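Local coordinates for protein DynE7 (Micromonospora chersina, PDB 2XEM) that probably hydrolyses a polyene thioester, as a hot-dog fold thioesterase, during biosynthesis of the enediyne antitumour agent dynemicin, at residues 9-14 against 42-47; 61-66 against 120-125; 83-88 against 140-145. One frame throughout, in Å; residues are numbered along the deposited sequence.

Interaction 1 (9-14 against 42-47); sequences DSYVHR and EHFLAD
Tyr11 and Asp47 supply the direct polar link between strand 11-14 and helix 42-47: the phenol OH donates to Asp47 OD2 at 2.5 Å. The bond is short, and it reaches the carboxylate from above its plane. The negative charge would be expected to polarise the phenol.

Aromatic contacts supply most of the rest. The Tyr11 side chain lies across that of His43 at about a right angle, in an edge-to-face pair that brings its OH 3.0 Å from His43 CG, over the imidazole face but toward the rim. Phe44 takes the converse role, turning its own edge to a Tyr11 face in a second T-shaped pair with planes at 84°. With Tyr11 CG anti to the backbone N (chi1 177°), that atom sits 3.5 Å from Phe44 CD1. Phe44 CA adds a CH-pi contact, 4.0 Å from the centroid of the Tyr11 ring. His13 and His43 complete the cluster rim to rim, neither ring covering the other. A phenylalanine in place of Tyr11 would probably leave Asp47 OD2 without its donor and open a gap over the His43 face.

One water bridges the segments, donating to Val12 O, accepting from Arg14 N at 2.8 Å and bonding only weakly to His43 NE2.

The aromatic cluster thus packs helix 32-48 of the hot-dog fold against its N-terminal strand, 11-16, with the His48 ring meeting those of Tyr11 and Phe44. That strand pairs with strand 80-91 through Tyr11 and Met85, while Phe44 reaches Met85 and, on helix 136-143, Leu138, Ala141 and Leu142.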
ATOM      1  N   ASP D   9      23.443 -20.707   4.277  1.00 48.20           N
ATOM      2  CA  ASP D   9      23.046 -19.667   3.363  1.00 46.53           C
ATOM      3  C   ASP D   9      21.575 -19.296   3.568  1.00 42.17           C
ATOM      4  O   ASP D   9      20.765 -20.059   4.121  1.00 41.29           O
ATOM      5  CB  ASP D   9      23.407 -20.009   1.890  1.00 50.44           C
ATOM      6  CG  ASP D   9      22.597 -21.101   1.207  1.00 68.52           C
ATOM      7  OD1 ASP D   9      22.094 -22.011   1.915  1.00 71.07           O
ATOM      8  OD2 ASP D   9      22.507 -21.078  -0.042  1.00 75.84           O
ATOM      9  N   SER D  10      21.275 -18.079   3.224  1.00 32.46           N
ATOM     10  CA  SER D  10      19.911 -17.652   3.222  1.00 29.56           C
ATOM     11  C   SER D  10      19.454 -17.330   1.835  1.00 29.14           C
ATOM     12  O   SER D  10      20.259 -17.083   0.952  1.00 28.86           O
ATOM     13  CB  SER D  10      19.705 -16.488   4.174  1.00 32.25           C
ATOM     14  OG  SER D  10      20.475 -15.374   3.753  1.00 38.99           O
ATOM     15  N   TYR D  11      18.142 -17.400   1.629  1.00 22.52           N
ATOM     16  CA  TYR D  11      17.528 -16.941   0.402  1.00 21.31           C
ATOM     17  C   TYR D  11      17.466 -15.408   0.424  1.00 23.71           C
ATOM     18  O   TYR D  11      17.001 -14.825   1.415  1.00 20.52           O
ATOM     19  CB  TYR D  11      16.131 -17.548   0.252  1.00 21.08           C
ATOM     20  CG  TYR D  11      15.461 -17.010  -0.977  1.00 21.76           C
ATOM     21  CD1 TYR D  11      15.829 -17.448  -2.243  1.00 23.54           C
ATOM     22  CD2 TYR D  11      14.508 -16.000  -0.882  1.00 21.83           C
ATOM     23  CE1 TYR D  11      15.262 -16.893  -3.389  1.00 24.36           C
ATOM     24  CE2 TYR D  11      13.926 -15.449  -2.019  1.00 22.32           C
ATOM     25  CZ  TYR D  11      14.300 -15.905  -3.267  1.00 25.86           C
ATOM     26  OH  TYR D  11      13.727 -15.374  -4.377  1.00 23.74           O
ATOM     27  N   VAL D  12      17.903 -14.767  -0.668  1.00 19.38           N
ATOM     28  CA  VAL D  12      18.002 -13.318  -0.721  1.00 19.46           C
ATOM     29  C   VAL D  12      16.961 -12.770  -1.669  1.00 23.95           C
ATOM     30  O   VAL D  12      16.955 -13.129  -2.857  1.00 23.02           O
ATOM     31  CB  VAL D  12      19.414 -12.830  -1.090  1.00 25.06           C
ATOM     32  CG1 VAL D  12      19.444 -11.296  -1.211  1.00 24.50           C
ATOM     33  CG2 VAL D  12      20.433 -13.309  -0.063  1.00 25.47           C
ATOM     34  N   HIS D  13      16.023 -11.949  -1.119  1.00 19.24           N
ATOM     35  CA  HIS D  13      15.128 -11.150  -1.941  1.00 17.95           C
ATOM     36  C   HIS D  13      15.593  -9.714  -1.900  1.00 23.39           C
ATOM     37  O   HIS D  13      15.613  -9.115  -0.831  1.00 21.90           O
ATOM     38  CB  HIS D  13      13.668 -11.282  -1.467  1.00 17.62           C
ATOM     39  CG  HIS D  13      12.735 -10.303  -2.111  1.00 20.31           C
ATOM     40  ND1 HIS D  13      12.360 -10.409  -3.422  1.00 21.41           N
ATOM     41  CD2 HIS D  13      12.171  -9.193  -1.581  1.00 21.66           C
ATOM     42  CE1 HIS D  13      11.567  -9.381  -3.653  1.00 21.38           C
ATOM     43  NE2 HIS D  13      11.408  -8.634  -2.568  1.00 21.36           N
ATOM     44  N   ARG D  14      15.967  -9.162  -3.058  1.00 22.50           N
ATOM     45  CA  ARG D  14      16.449  -7.790  -3.179  1.00 23.35           C
ATOM     46  C   ARG D  14      15.263  -6.840  -3.348  1.00 26.50           C
ATOM     47  O   ARG D  14      14.417  -7.054  -4.212  1.00 25.39           O
ATOM     48  CB  ARG D  14      17.393  -7.697  -4.381  1.00 23.68           C
ATOM     49  CG  ARG D  14      18.086  -6.350  -4.547  1.00 39.48           C
ATOM     50  CD  ARG D  14      18.836  -6.334  -5.864  1.00 38.40           C
ATOM     51  NE  ARG D  14      19.266  -4.991  -6.265  1.00 40.88           N
ATOM     52  CZ  ARG D  14      18.536  -4.144  -6.987  1.00 53.74           C
ATOM     53  NH1 ARG D  14      17.298  -4.461  -7.348  1.00 35.61           N
ATOM     54  NH2 ARG D  14      19.028  -2.957  -7.323  1.00 43.70           N
ATOM     55  N   GLU D  42       7.102 -15.131  -1.875  1.00 22.51           N
ATOM     56  CA  GLU D  42       6.618 -15.338  -3.242  1.00 23.40           C
ATOM     57  C   GLU D  42       7.766 -15.480  -4.244  1.00 26.34           C
ATOM     58  O   GLU D  42       7.683 -16.331  -5.108  1.00 26.93           O
ATOM     59  CB  GLU D  42       5.716 -14.192  -3.671  1.00 23.79           C
ATOM     60  CG  GLU D  42       4.360 -14.169  -3.004  1.00 28.24           C
ATOM     61  CD  GLU D  42       3.696 -12.824  -3.228  1.00 41.04           C
ATOM     62  OE1 GLU D  42       3.092 -12.312  -2.266  1.00 26.03           O
ATOM     63  OE2 GLU D  42       3.814 -12.264  -4.343  1.00 38.18           O
ATOM     64  N   HIS D  43       8.808 -14.626  -4.143  1.00 24.78           N
ATOM     65  CA  HIS D  43      10.007 -14.664  -4.994  1.00 25.41           C
ATOM     66  C   HIS D  43      10.702 -16.031  -4.770  1.00 27.34           C
ATOM     67  O   HIS D  43      11.126 -16.669  -5.734  1.00 27.65           O
ATOM     68  CB  HIS D  43      10.927 -13.461  -4.676  1.00 26.98           C
ATOM     69  CG  HIS D  43      12.064 -13.187  -5.632  1.00 33.34           C
ATOM     70  ND1 HIS D  43      12.255 -13.927  -6.822  1.00 37.40           N
ATOM     71  CD2 HIS D  43      13.071 -12.276  -5.530  1.00 35.30           C
ATOM     72  CE1 HIS D  43      13.328 -13.400  -7.409  1.00 36.71           C
ATOM     73  NE2 HIS D  43      13.856 -12.410  -6.668  1.00 36.69           N
ATOM     74  N   PHE D  44      10.757 -16.498  -3.516  1.00 23.36           N
ATOM     75  CA  PHE D  44      11.290 -17.804  -3.145  1.00 22.32           C
ATOM     76  C   PHE D  44      10.593 -18.938  -3.892  1.00 26.08           C
ATOM     77  O   PHE D  44      11.270 -19.767  -4.488  1.00 26.01           O
ATOM     78  CB  PHE D  44      11.229 -18.038  -1.622  1.00 23.56           C
ATOM     79  CG  PHE D  44      11.789 -19.391  -1.236  1.00 25.14           C
ATOM     80  CD1 PHE D  44      13.162 -19.598  -1.171  1.00 28.53           C
ATOM     81  CD2 PHE D  44      10.943 -20.471  -0.990  1.00 27.55           C
ATOM     82  CE1 PHE D  44      13.682 -20.855  -0.856  1.00 30.15           C
ATOM     83  CE2 PHE D  44      11.469 -21.743  -0.714  1.00 29.55           C
ATOM     84  CZ  PHE D  44      12.830 -21.917  -0.636  1.00 27.93           C
ATOM     85  N   LEU D  45       9.258 -18.964  -3.858  1.00 23.60           N
ATOM     86  CA  LEU D  45       8.442 -19.895  -4.635  1.00 24.47           C
ATOM     87  C   LEU D  45       8.731 -19.840  -6.128  1.00 29.41           C
ATOM     88  O   LEU D  45       8.889 -20.888  -6.726  1.00 27.86           O
ATOM     89  CB  LEU D  45       6.940 -19.664  -4.381  1.00 23.70           C
ATOM     90  CG  LEU D  45       6.428 -19.825  -2.954  1.00 28.64           C
ATOM     91  CD1 LEU D  45       4.984 -19.410  -2.859  1.00 29.66           C
ATOM     92  CD2 LEU D  45       6.583 -21.229  -2.443  1.00 31.84           C
ATOM     93  N   ALA D  46       8.812 -18.625  -6.737  1.00 27.00           N
ATOM     94  CA  ALA D  46       9.112 -18.505  -8.178  1.00 26.97           C
ATOM     95  C   ALA D  46      10.513 -19.066  -8.532  1.00 30.24           C
ATOM     96  O   ALA D  46      10.684 -19.699  -9.582  1.00 29.55           O
ATOM     97  CB  ALA D  46       8.964 -17.053  -8.645  1.00 26.87           C
ATOM     98  N   ASP D  47      11.493 -18.872  -7.641  1.00 24.78           N
ATOM     99  CA  ASP D  47      12.864 -19.324  -7.851  1.00 25.06           C
ATOM    100  C   ASP D  47      13.057 -20.810  -7.577  1.00 32.12           C
ATOM    101  O   ASP D  47      13.800 -21.465  -8.295  1.00 33.78           O
ATOM    102  CB  ASP D  47      13.836 -18.523  -6.960  1.00 25.56           C
ATOM    103  CG  ASP D  47      14.088 -17.100  -7.403  1.00 35.40           C
ATOM    104  OD1 ASP D  47      13.825 -16.787  -8.587  1.00 35.65           O
ATOM    105  OD2 ASP D  47      14.546 -16.294  -6.565  1.00 43.91           O
TER
HETATM  106  O   HOH W   1      16.481 -10.900  -5.181  1.00 42.78           O

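Interaction 2 (61-66 against 120-125); sequences ALVTVD and ACMRRA
Ala61, Leu62 and Val63 pair with Met122, Cys121 and Ala120 in an antiparallel ladder joining strands 60-71 and 110-124 of the hot-dog sheet. Ala61 with Met122 and Val63 with Ala120 are hydrogen-bonded pairs, and Leu62 with Cys121 between them is a non-hydrogen-bonded pair. In the first, Ala61 N donates to Met122 O at 2.7 Å and Met122 N returns a bond to Ala61 O at 2.8 Å. In the second, Val63 N gives to Ala120 O at an almost straight 173°, while Ala120 N gives to Val63 O at 2.7 Å. Ala120 O also receives a CA-H...O contact from Leu62.

Side chains divide between the two faces. On one, Leu62 CD2 touches Cys121 SG at 3.8 Å. On the other, Val63 and Met122 cross at about a right angle, Val63 CG2 meeting Met122 CG at 3.6 Å. That Met122 carbon lies beside its backbone N (chi1 -38°), and bends at chi2 and chi3 turn the end of the chain away from segment 61-66; Met122 also packs on Leu129 and Pro131 of strand 129-131. Farther along, Val65 CG2 packs on Ala120 CB at 3.9 Å.

The regular ladder is interrupted by a classic beta bulge, where Val65 and Asp66 both face Thr118 and Asp66 OD2 bonds to its hydroxyl. From Asp66 the sheet runs on into a strand of a neighbouring subunit, another copy of this protein.

The chemistry is thus divided: main-chain bonds fix the register of the two strands, and the side chains that meet across them contribute apolar packing.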
ATOM      1  N   ALA D  61      -3.491 -22.238  -1.028  1.00 27.74           N
ATOM      2  CA  ALA D  61      -3.261 -20.949  -0.403  1.00 27.83           C
ATOM      3  C   ALA D  61      -2.258 -21.068   0.739  1.00 32.41           C
ATOM      4  O   ALA D  61      -2.256 -22.052   1.497  1.00 30.68           O
ATOM      5  CB  ALA D  61      -4.580 -20.377   0.115  1.00 29.48           C
ATOM      6  N   LEU D  62      -1.390 -20.058   0.837  1.00 31.48           N
ATOM      7  CA  LEU D  62      -0.521 -19.877   1.995  1.00 32.56           C
ATOM      8  C   LEU D  62      -1.191 -18.904   2.931  1.00 34.76           C
ATOM      9  O   LEU D  62      -1.359 -17.722   2.595  1.00 36.42           O
ATOM     10  CB  LEU D  62       0.888 -19.400   1.601  1.00 32.75           C
ATOM     11  CG  LEU D  62       1.723 -20.313   0.684  1.00 39.63           C
ATOM     12  CD1 LEU D  62       3.077 -19.690   0.425  1.00 40.53           C
ATOM     13  CD2 LEU D  62       1.912 -21.714   1.246  1.00 42.70           C
ATOM     14  N   VAL D  63      -1.623 -19.406   4.085  1.00 28.52           N
ATOM     15  CA  VAL D  63      -2.357 -18.594   5.055  1.00 27.00           C
ATOM     16  C   VAL D  63      -1.404 -18.207   6.203  1.00 27.45           C
ATOM     17  O   VAL D  63      -0.815 -19.089   6.843  1.00 25.35           O
ATOM     18  CB  VAL D  63      -3.609 -19.375   5.524  1.00 32.87           C
ATOM     19  CG1 VAL D  63      -4.337 -18.668   6.680  1.00 33.02           C
ATOM     20  CG2 VAL D  63      -4.554 -19.650   4.339  1.00 32.68           C
ATOM     21  N   THR D  64      -1.211 -16.898   6.431  1.00 20.05           N
ATOM     22  CA  THR D  64      -0.373 -16.430   7.527  1.00 19.00           C
ATOM     23  C   THR D  64      -1.071 -16.687   8.880  1.00 22.00           C
ATOM     24  O   THR D  64      -2.219 -16.316   9.070  1.00 20.41           O
ATOM     25  CB  THR D  64       0.031 -14.950   7.329  1.00 23.91           C
ATOM     26  OG1 THR D  64       0.535 -14.768   6.013  1.00 23.76           O
ATOM     27  CG2 THR D  64       1.103 -14.498   8.306  1.00 19.63           C
ATOM     28  N   VAL D  65      -0.356 -17.337   9.794  1.00 18.88           N
ATOM     29  CA  VAL D  65      -0.802 -17.682  11.164  1.00 19.03           C
ATOM     30  C   VAL D  65      -0.362 -16.560  12.111  1.00 22.34           C
ATOM     31  O   VAL D  65      -1.119 -16.125  12.986  1.00 22.45           O
ATOM     32  CB  VAL D  65      -0.257 -19.083  11.596  1.00 23.23           C
ATOM     33  CG1 VAL D  65      -0.566 -19.392  13.060  1.00 24.03           C
ATOM     34  CG2 VAL D  65      -0.786 -20.180  10.681  1.00 23.85           C
ATOM     35  N   ASP D  66       0.879 -16.118  11.958  1.00 18.60           N
ATOM     36  CA  ASP D  66       1.420 -14.997  12.733  1.00 18.64           C
ATOM     37  C   ASP D  66       2.597 -14.367  12.002  1.00 21.42           C
ATOM     38  O   ASP D  66       3.132 -14.962  11.070  1.00 22.51           O
ATOM     39  CB  ASP D  66       1.836 -15.432  14.156  1.00 22.04           C
ATOM     40  CG  ASP D  66       2.787 -16.624  14.235  1.00 33.78           C
ATOM     41  OD1 ASP D  66       2.460 -17.581  14.928  1.00 42.14           O
ATOM     42  OD2 ASP D  66       3.858 -16.586  13.591  1.00 27.82           O
ATOM     43  N   ALA D 120       0.539 -21.408   7.061  1.00 25.36           N
ATOM     44  CA  ALA D 120      -0.066 -22.730   6.932  1.00 27.71           C
ATOM     45  C   ALA D 120      -0.442 -22.959   5.462  1.00 33.51           C
ATOM     46  O   ALA D 120      -0.936 -22.043   4.803  1.00 31.76           O
ATOM     47  CB  ALA D 120      -1.311 -22.823   7.814  1.00 29.26           C
ATOM     48  N   CYS D 121      -0.171 -24.161   4.942  1.00 32.73           N
ATOM     49  CA  CYS D 121      -0.601 -24.559   3.613  1.00 34.35           C
ATOM     50  C   CYS D 121      -2.054 -25.020   3.706  1.00 33.93           C
ATOM     51  O   CYS D 121      -2.379 -25.901   4.509  1.00 31.06           O
ATOM     52  CB  CYS D 121       0.301 -25.664   3.066  1.00 37.59           C
ATOM     53  SG  CYS D 121       2.020 -25.147   2.829  1.00 41.83           S
ATOM     54  N   MET D 122      -2.922 -24.402   2.908  1.00 31.70           N
ATOM     55  CA  MET D 122      -4.350 -24.717   2.905  1.00 34.99           C
ATOM     56  C   MET D 122      -4.899 -24.808   1.498  1.00 43.20           C
ATOM     57  O   MET D 122      -4.302 -24.294   0.557  1.00 41.91           O
ATOM     58  CB  MET D 122      -5.183 -23.700   3.708  1.00 37.71           C
ATOM     59  CG  MET D 122      -4.529 -23.193   4.969  1.00 42.10           C
ATOM     60  SD  MET D 122      -5.615 -23.320   6.377  1.00 49.85           S
ATOM     61  CE  MET D 122      -4.750 -24.533   7.256  1.00 47.23           C
ATOM     62  N   ARG D 123      -6.046 -25.459   1.364  1.00 45.81           N
ATOM     63  CA  ARG D 123      -6.803 -25.506   0.121  1.00 49.16           C
ATOM     64  C   ARG D 123      -8.230 -24.990   0.344  1.00 59.99           C
ATOM     65  O   ARG D 123      -8.775 -25.122   1.444  1.00 58.80           O
ATOM     66  CB  ARG D 123      -6.742 -26.909  -0.516  1.00 50.24           C
ATOM     67  CG  ARG D 123      -7.995 -27.755  -0.364  1.00 67.06           C
ATOM     68  CD  ARG D 123      -7.755 -29.003   0.448  1.00 76.47           C
ATOM     69  NE  ARG D 123      -7.880 -30.217  -0.358  1.00 89.65           N
ATOM     70  CZ  ARG D 123      -7.836 -31.449   0.135  1.00108.02           C
ATOM     71  NH1 ARG D 123      -7.672 -31.647   1.439  1.00 94.65           N
ATOM     72  NH2 ARG D 123      -7.961 -32.497  -0.670  1.00 97.81           N
ATOM     73  N   ARG D 124      -8.807 -24.351  -0.684  1.00 62.93           N
ATOM     74  CA  ARG D 124     -10.201 -23.907  -0.640  1.00 66.19           C
ATOM     75  C   ARG D 124     -11.107 -25.124  -0.784  1.00 74.00           C
ATOM     76  O   ARG D 124     -11.028 -25.832  -1.794  1.00 74.11           O
ATOM     77  CB  ARG D 124     -10.503 -22.822  -1.700  1.00 69.78           C
ATOM     78  CG  ARG D 124      -9.872 -23.065  -3.074  1.00 86.49           C
ATOM     79  CD  ARG D 124     -10.100 -21.900  -4.018  1.00 99.56           C
ATOM     80  NE  ARG D 124     -11.318 -22.063  -4.812  1.00111.35           N
ATOM     81  CZ  ARG D 124     -11.337 -22.428  -6.092  1.00128.07           C
ATOM     82  NH1 ARG D 124     -10.202 -22.665  -6.740  1.00113.54           N
ATOM     83  NH2 ARG D 124     -12.491 -22.549  -6.734  1.00117.31           N
ATOM     84  N   ALA D 125     -11.895 -25.415   0.271  1.00 73.02           N
ATOM     85  CA  ALA D 125     -12.838 -26.532   0.279  1.00 75.77           C
ATOM     86  C   ALA D 125     -14.221 -26.031  -0.156  1.00 82.96           C
ATOM     87  O   ALA D 125     -14.558 -26.148  -1.339  1.00 83.44           O
ATOM     88  CB  ALA D 125     -12.886 -27.182   1.660  1.00 77.03           C
TER

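Interaction 3 (83-88 against 140-145); sequences VRMMLD and RALSRY
Leu87 N donates to Tyr145 O at 2.9 Å, a main-chain bond that ties strand 83-88 to segment 140-145. The hydrogen bond is bent, with 146° at the hydrogen, and the nitrogen stands well above the carbonyl plane, 46° out of it. The same carbonyl oxygen has Met86 CE against it at 3.4 Å, brought round by a bend at chi3.

A second carbonyl works in both polar and apolar contacts. Leu142 O accepts Tyr145 N at 2.9 Å within segment 140-145 and has Leu87 CB against it at 3.6 Å. In the hot-dog fold of DynE7 the contact thus joins strand 80-91 of the antiparallel sheet to segment 140-145, on the chain's last helix, 136-143, and the strand continues the link by a backbone bond between Leu87 and Val147.

Side-chain packing centres on Leu87 and Leu142, which cross at about a right angle. Leu87 CG is anti to its backbone N (chi1 175°), and beyond it CD2 lies 4.0 Å from Leu142 CB. Met85 CE makes a looser approach to Leu142 CD2 at 4.4 Å, while Met85 also packs on Cys40 of helix 32-48 and on Met97 and Phe99 of strand 94-105.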
ATOM      1  N   VAL D  83      16.302  -8.764   1.777  1.00 17.00           N
ATOM      2  CA  VAL D  83      15.398  -9.464   2.683  1.00 17.26           C
ATOM      3  C   VAL D  83      15.872 -10.926   2.671  1.00 20.83           C
ATOM      4  O   VAL D  83      15.640 -11.649   1.710  1.00 18.27           O
ATOM      5  CB  VAL D  83      13.904  -9.292   2.291  1.00 20.33           C
ATOM      6  CG1 VAL D  83      12.992  -9.970   3.330  1.00 20.10           C
ATOM      7  CG2 VAL D  83      13.543  -7.803   2.150  1.00 19.50           C
ATOM      8  N   ARG D  84      16.619 -11.311   3.714  1.00 19.72           N
ATOM      9  CA  ARG D  84      17.270 -12.606   3.784  1.00 19.65           C
ATOM     10  C   ARG D  84      16.416 -13.564   4.580  1.00 24.89           C
ATOM     11  O   ARG D  84      16.209 -13.360   5.770  1.00 24.54           O
ATOM     12  CB  ARG D  84      18.672 -12.459   4.393  1.00 20.48           C
ATOM     13  CG  ARG D  84      19.541 -11.482   3.617  1.00 18.69           C
ATOM     14  CD  ARG D  84      20.856 -11.334   4.311  1.00 20.71           C
ATOM     15  NE  ARG D  84      21.759 -10.444   3.583  1.00 22.91           N
ATOM     16  CZ  ARG D  84      22.928 -10.029   4.055  1.00 27.61           C
ATOM     17  NH1 ARG D  84      23.341 -10.416   5.260  1.00 23.21           N
ATOM     18  NH2 ARG D  84      23.688  -9.222   3.336  1.00 22.33           N
ATOM     19  N   MET D  85      15.907 -14.605   3.921  1.00 23.00           N
ATOM     20  CA  MET D  85      14.977 -15.552   4.519  1.00 23.16           C
ATOM     21  C   MET D  85      15.637 -16.877   4.905  1.00 24.25           C
ATOM     22  O   MET D  85      16.422 -17.445   4.143  1.00 22.82           O
ATOM     23  CB  MET D  85      13.799 -15.802   3.579  1.00 26.17           C
ATOM     24  CG  MET D  85      12.660 -16.568   4.218  1.00 32.58           C
ATOM     25  SD  MET D  85      11.281 -16.762   3.068  1.00 40.63           S
ATOM     26  CE  MET D  85      12.037 -17.980   1.893  1.00 37.63           C
ATOM     27  N   MET D  86      15.269 -17.394   6.075  1.00 20.85           N
ATOM     28  CA  MET D  86      15.671 -18.735   6.514  1.00 22.14           C
ATOM     29  C   MET D  86      14.489 -19.523   7.033  1.00 24.61           C
ATOM     30  O   MET D  86      13.555 -18.936   7.578  1.00 23.74           O
ATOM     31  CB  MET D  86      16.738 -18.631   7.608  1.00 26.03           C
ATOM     32  CG  MET D  86      18.027 -18.050   7.077  1.00 31.29           C
ATOM     33  SD  MET D  86      19.467 -18.395   8.019  1.00 39.96           S
ATOM     34  CE  MET D  86      19.789 -20.110   7.506  1.00 36.45           C
ATOM     35  N   LEU D  87      14.531 -20.848   6.866  1.00 21.51           N
ATOM     36  CA  LEU D  87      13.570 -21.742   7.494  1.00 22.67           C
ATOM     37  C   LEU D  87      13.916 -21.934   8.972  1.00 27.80           C
ATOM     38  O   LEU D  87      15.012 -22.385   9.300  1.00 26.81           O
ATOM     39  CB  LEU D  87      13.496 -23.099   6.765  1.00 23.95           C
ATOM     40  CG  LEU D  87      12.609 -24.183   7.383  1.00 28.52           C
ATOM     41  CD1 LEU D  87      11.165 -23.845   7.193  1.00 29.06           C
ATOM     42  CD2 LEU D  87      12.926 -25.564   6.794  1.00 30.81           C
ATOM     43  N   ASP D  88      12.978 -21.580   9.869  1.00 27.71           N
ATOM     44  CA  ASP D  88      13.119 -21.873  11.309  1.00 27.98           C
ATOM     45  C   ASP D  88      12.677 -23.264  11.655  1.00 31.35           C
ATOM     46  O   ASP D  88      13.381 -23.970  12.374  1.00 30.53           O
ATOM     47  CB  ASP D  88      12.339 -20.872  12.157  1.00 29.69           C
ATOM     48  CG  ASP D  88      12.925 -19.493  12.147  1.00 52.58           C
ATOM     49  OD1 ASP D  88      14.083 -19.338  11.685  1.00 57.43           O
ATOM     50  OD2 ASP D  88      12.254 -18.566  12.634  1.00 59.68           O
ATOM     51  N   ARG D 140      11.380 -29.540   0.275  1.00 27.26           N
ATOM     52  CA  ARG D 140      12.660 -29.695  -0.400  1.00 28.79           C
ATOM     53  C   ARG D 140      13.392 -28.329  -0.552  1.00 30.28           C
ATOM     54  O   ARG D 140      14.552 -28.195  -0.181  1.00 29.87           O
ATOM     55  CB  ARG D 140      12.374 -30.332  -1.778  1.00 31.22           C
ATOM     56  CG  ARG D 140      13.468 -31.133  -2.379  1.00 32.67           C
ATOM     57  CD  ARG D 140      12.945 -32.116  -3.416  1.00 34.39           C
ATOM     58  NE  ARG D 140      12.392 -31.473  -4.621  1.00 35.05           N
ATOM     59  CZ  ARG D 140      11.182 -31.719  -5.126  1.00 42.59           C
ATOM     60  NH1 ARG D 140      10.375 -32.600  -4.544  1.00 38.82           N
ATOM     61  NH2 ARG D 140      10.770 -31.089  -6.210  1.00 27.64           N
ATOM     62  N   ALA D 141      12.693 -27.326  -1.059  1.00 26.11           N
ATOM     63  CA  ALA D 141      13.249 -25.993  -1.329  1.00 23.75           C
ATOM     64  C   ALA D 141      13.628 -25.246  -0.012  1.00 27.69           C
ATOM     65  O   ALA D 141      14.751 -24.723   0.110  1.00 27.57           O
ATOM     66  CB  ALA D 141      12.263 -25.181  -2.156  1.00 22.44           C
ATOM     67  N   LEU D 142      12.709 -25.229   0.978  1.00 24.57           N
ATOM     68  CA  LEU D 142      12.966 -24.567   2.279  1.00 24.37           C
ATOM     69  C   LEU D 142      14.078 -25.228   3.092  1.00 27.52           C
ATOM     70  O   LEU D 142      14.819 -24.523   3.766  1.00 25.34           O
ATOM     71  CB  LEU D 142      11.713 -24.512   3.140  1.00 24.65           C
ATOM     72  CG  LEU D 142      10.580 -23.596   2.717  1.00 28.15           C
ATOM     73  CD1 LEU D 142       9.332 -24.023   3.418  1.00 27.57           C
ATOM     74  CD2 LEU D 142      10.904 -22.108   3.000  1.00 28.65           C
ATOM     75  N   SER D 143      14.213 -26.574   3.020  1.00 25.51           N
ATOM     76  CA  SER D 143      15.219 -27.293   3.804  1.00 26.61           C
ATOM     77  C   SER D 143      16.651 -26.913   3.443  1.00 29.80           C
ATOM     78  O   SER D 143      17.541 -27.075   4.261  1.00 30.13           O
ATOM     79  CB  SER D 143      14.985 -28.797   3.736  1.00 33.90           C
ATOM     80  OG  SER D 143      13.723 -29.063   4.325  1.00 44.75           O
ATOM     81  N   ARG D 144      16.865 -26.328   2.272  1.00 26.39           N
ATOM     82  CA  ARG D 144      18.193 -25.833   1.862  1.00 26.92           C
ATOM     83  C   ARG D 144      18.617 -24.583   2.636  1.00 28.87           C
ATOM     84  O   ARG D 144      19.796 -24.239   2.641  1.00 27.60           O
ATOM     85  CB  ARG D 144      18.244 -25.580   0.350  1.00 29.01           C
ATOM     86  CG  ARG D 144      17.986 -26.849  -0.472  1.00 40.17           C
ATOM     87  CD  ARG D 144      18.473 -26.757  -1.914  1.00 51.14           C
ATOM     88  NE  ARG D 144      17.823 -25.674  -2.661  1.00 60.59           N
ATOM     89  CZ  ARG D 144      16.725 -25.813  -3.395  1.00 79.92           C
ATOM     90  NH1 ARG D 144      16.131 -26.996  -3.497  1.00 67.53           N
ATOM     91  NH2 ARG D 144      16.215 -24.773  -4.040  1.00 71.48           N
ATOM     92  N   TYR D 145      17.650 -23.908   3.299  1.00 25.27           N
ATOM     93  CA  TYR D 145      17.890 -22.685   4.072  1.00 25.32           C
ATOM     94  C   TYR D 145      17.536 -22.860   5.553  1.00 27.19           C
ATOM     95  O   TYR D 145      17.147 -21.881   6.204  1.00 26.67           O
ATOM     96  CB  TYR D 145      17.113 -21.495   3.455  1.00 24.69           C
ATOM     97  CG  TYR D 145      17.435 -21.290   1.990  1.00 27.12           C
ATOM     98  CD1 TYR D 145      18.572 -20.586   1.595  1.00 29.39           C
ATOM     99  CD2 TYR D 145      16.663 -21.879   1.000  1.00 27.38           C
ATOM    100  CE1 TYR D 145      18.883 -20.407   0.248  1.00 28.50           C
ATOM    101  CE2 TYR D 145      16.972 -21.718  -0.350  1.00 28.61           C
ATOM    102  CZ  TYR D 145      18.071 -20.971  -0.722  1.00 37.81           C
ATOM    103  OH  TYR D 145      18.345 -20.820  -2.061  1.00 45.16           O
TER

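Interactions 1 and 3 are close neighbours, their centres about 8 Å apart, whereas the centre of interaction 2 lies about 19 Å from that of interaction 1 and 18 Å from that of interaction 3. All three reach the same antiparallel sheet. Strands 11-16 and 80-91 lie side by side in it, so interactions 1 and 3 touch directly. Interaction 2 meets interaction 1 through Leu45 and Leu62, but does not touch interaction 3. Along the chain interaction 1 closes first; the segments of interactions 2 and 3 then alternate. The sheet is therefore tied to helix 32-48, within itself, and to the C-terminal helix, a compact illustration of hot-dog architecture.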